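Local coordinates for protein PnpC (Pseudomonas putida, PDB 3N9T) that probably cleaves the aromatic ring of hydroxyquinol between its 1- and 2-hydroxyl carbons, as an iron(III)-dependent intradiol dioxygenase, at residues A213-H218 with D244-F249. Numbering follows the deposited sequence.
Sequences AWRPAH and DSDAVF. With FE (Fe (III) ion), chain D.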
loop_
_atom_site.group_PDB
_atom_site.type_symbol
_atom_site.label_atom_id
_atom_site.label_comp_id
_atom_site.label_asym_id
_atom_site.label_seq_id
_atom_site.Cartn_x
_atom_site.Cartn_y
_atom_site.Cartn_z
ATOM N N ALA A 213 13.693 -10.723 12.925
ATOM C CA ALA A 213 14.165 -9.624 12.104
ATOM C C ALA A 213 15.606 -9.805 11.605
ATOM O O ALA A 213 16.256 -8.808 11.257
ATOM C CB ALA A 213 13.996 -8.274 12.888
ATOM N N TRP A 214 16.130 -11.041 11.568
ATOM C CA TRP A 214 17.563 -11.218 11.242
ATOM C C TRP A 214 17.840 -11.403 9.770
ATOM O O TRP A 214 17.140 -12.154 9.061
ATOM C CB TRP A 214 18.231 -12.373 12.000
ATOM C CG TRP A 214 18.320 -12.159 13.468
ATOM C CD1 TRP A 214 17.357 -12.443 14.382
ATOM C CD2 TRP A 214 19.408 -11.593 14.195
ATOM N NE1 TRP A 214 17.778 -12.090 15.641
ATOM C CE2 TRP A 214 19.038 -11.577 15.560
ATOM C CE3 TRP A 214 20.690 -11.146 13.843
ATOM C CZ2 TRP A 214 19.891 -11.137 16.561
ATOM C CZ3 TRP A 214 21.525 -10.694 14.838
ATOM C CH2 TRP A 214 21.110 -10.642 16.176
ATOM N N ARG A 215 18.937 -10.799 9.341
ATOM C CA ARG A 215 19.616 -11.265 8.139
ATOM C C ARG A 215 20.783 -12.215 8.410
ATOM O O ARG A 215 21.577 -11.958 9.315
ATOM C CB ARG A 215 20.113 -10.100 7.365
ATOM C CG ARG A 215 18.946 -9.122 7.125
ATOM C CD ARG A 215 18.952 -8.606 5.728
ATOM N NE ARG A 215 18.994 -9.667 4.738
ATOM C CZ ARG A 215 19.564 -9.511 3.561
ATOM N NH1 ARG A 215 20.095 -8.345 3.251
ATOM N NH2 ARG A 215 19.589 -10.492 2.682
ATOM N N PRO A 216 20.893 -13.293 7.622
ATOM C CA PRO A 216 22.148 -14.061 7.690
ATOM C C PRO A 216 23.361 -13.225 7.299
ATOM O O PRO A 216 23.250 -12.313 6.481
ATOM C CB PRO A 216 21.969 -15.170 6.652
ATOM C CG PRO A 216 20.866 -14.688 5.748
ATOM C CD PRO A 216 20.030 -13.701 6.486
ATOM N N ALA A 217 24.520 -13.585 7.860
ATOM C CA ALA A 217 25.797 -12.919 7.555
ATOM C C ALA A 217 26.104 -12.900 6.057
ATOM O O ALA A 217 25.875 -13.879 5.355
ATOM C CB ALA A 217 26.945 -13.591 8.367
ATOM N N HIS A 218 26.535 -11.747 5.549
ATOM C CA HIS A 218 26.838 -11.641 4.124
ATOM C C HIS A 218 27.851 -10.597 3.798
ATOM O O HIS A 218 28.018 -9.639 4.557
ATOM C CB HIS A 218 25.589 -11.329 3.298
ATOM C CG HIS A 218 24.835 -10.106 3.762
ATOM N ND1 HIS A 218 23.926 -10.145 4.791
ATOM C CD2 HIS A 218 24.838 -8.824 3.311
ATOM C CE1 HIS A 218 23.419 -8.925 4.971
ATOM N NE2 HIS A 218 23.962 -8.102 4.092
ATOM N N ASP A 244 18.030 -19.972 6.016
ATOM C CA ASP A 244 16.754 -20.473 5.501
ATOM C C ASP A 244 15.621 -19.559 5.921
ATOM O O ASP A 244 14.496 -19.847 5.626
ATOM C CB ASP A 244 16.442 -21.937 5.988
ATOM C CG ASP A 244 17.453 -22.966 5.428
ATOM O OD1 ASP A 244 17.662 -22.973 4.179
ATOM O OD2 ASP A 244 18.071 -23.764 6.200
ATOM N N SER A 245 15.914 -18.485 6.648
ATOM C CA SER A 245 14.855 -17.678 7.195
ATOM C C SER A 245 15.197 -16.160 7.102
ATOM O O SER A 245 14.784 -15.393 7.934
ATOM C CB SER A 245 14.545 -18.154 8.664
ATOM O OG SER A 245 15.626 -17.789 9.499
ATOM N N ASP A 246 15.966 -15.773 6.060
ATOM C CA ASP A 246 16.337 -14.388 5.814
ATOM C C ASP A 246 15.090 -13.539 5.851
ATOM O O ASP A 246 14.136 -13.785 5.062
ATOM C CB ASP A 246 17.031 -14.266 4.437
ATOM C CG ASP A 246 17.554 -12.827 4.139
ATOM O OD1 ASP A 246 17.416 -11.888 4.975
ATOM O OD2 ASP A 246 18.105 -12.623 3.051
ATOM N N ALA A 247 15.090 -12.537 6.722
ATOM C CA ALA A 247 13.931 -11.654 6.880
ATOM C C ALA A 247 13.507 -10.931 5.579
ATOM O O ALA A 247 12.355 -10.460 5.465
ATOM C CB ALA A 247 14.141 -10.631 7.993
ATOM N N VAL A 248 14.440 -10.814 4.629
ATOM C CA VAL A 248 14.091 -10.092 3.398
ATOM C C VAL A 248 14.312 -10.993 2.196
ATOM O O VAL A 248 14.379 -10.534 1.083
ATOM C CB VAL A 248 14.850 -8.752 3.273
ATOM C CG1 VAL A 248 14.658 -7.844 4.520
ATOM C CG2 VAL A 248 16.377 -8.991 3.092
ATOM N N PHE A 249 14.421 -12.292 2.464
ATOM C CA PHE A 249 14.448 -13.328 1.463
ATOM C C PHE A 249 15.552 -13.117 0.384
ATOM O O PHE A 249 15.313 -13.420 -0.786
ATOM C CB PHE A 249 13.061 -13.429 0.798
ATOM C CG PHE A 249 11.911 -13.335 1.759
ATOM C CD1 PHE A 249 11.592 -14.423 2.562
ATOM C CD2 PHE A 249 11.172 -12.163 1.880
ATOM C CE1 PHE A 249 10.573 -14.383 3.461
ATOM C CE2 PHE A 249 10.129 -12.084 2.813
ATOM C CZ PHE A 249 9.794 -13.223 3.567
HETATM FE FE FE D . 23.809 -6.137 4.045
HETATM O O HOH W 1 22.321 -4.867 3.217
#
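Arg215 and Asp246 meet in a side-on, two-pronged salt bridge that ties the start of an iron-bearing strand of the intradiol dioxygenase domain to an Asx turn in the loop between strands 231-237 and 256-262. NE of Arg215 donates to OD1 of Asp246 over 2.7 Å, and its NH2 reaches OD2 of the same carboxylate at 2.6 Å. Both bonds arrive on the syn side of the oxygens, and the guanidinium and carboxylate planes lie only 4° apart; two bonds to separate oxygens restrain rotation of the guanidinium. CG2 of Val248 rests over one guanidinium face, toward the rim, 3.2 Å from NE of Arg215. The Pro216 ring crosses the Asp246 side chain at about a right angle, its CD 3.5 Å from CG of Asp246. A backbone bond from N of Ala247 to O of Trp214 (3.1 Å) joins the turn to the strand one residue before Arg215.

The aspartate is itself held by its own loop. CG anti to the backbone N (chi1 -176°) puts OD1 where the N-H of Val248, two residues on, reaches it from above the carboxylate plane, making the Asx turn; OD2 accepts a further bond from N of Gly250. Within the buried Asp246, these donors and the guanidinium would stabilise the negative charge and probably favour the ionised form. Arg215 in turn lies close to Tyr194 and His220, and a citrate, probably from the crystallisation liquor, sits beside it, consistent with a guanidinium facing the active-site pocket.

Further along, His218 joins Tyr160, Tyr194 and His220 on the iron(III) ion, binding through NE2 at 2.0 Å. The other ring nitrogen is held by the short break in the strand: ND1 of His218 donates to O of Pro216 at 2.8 Å, almost straight at 173°, with the carbonyl oxygen in the imidazole plane.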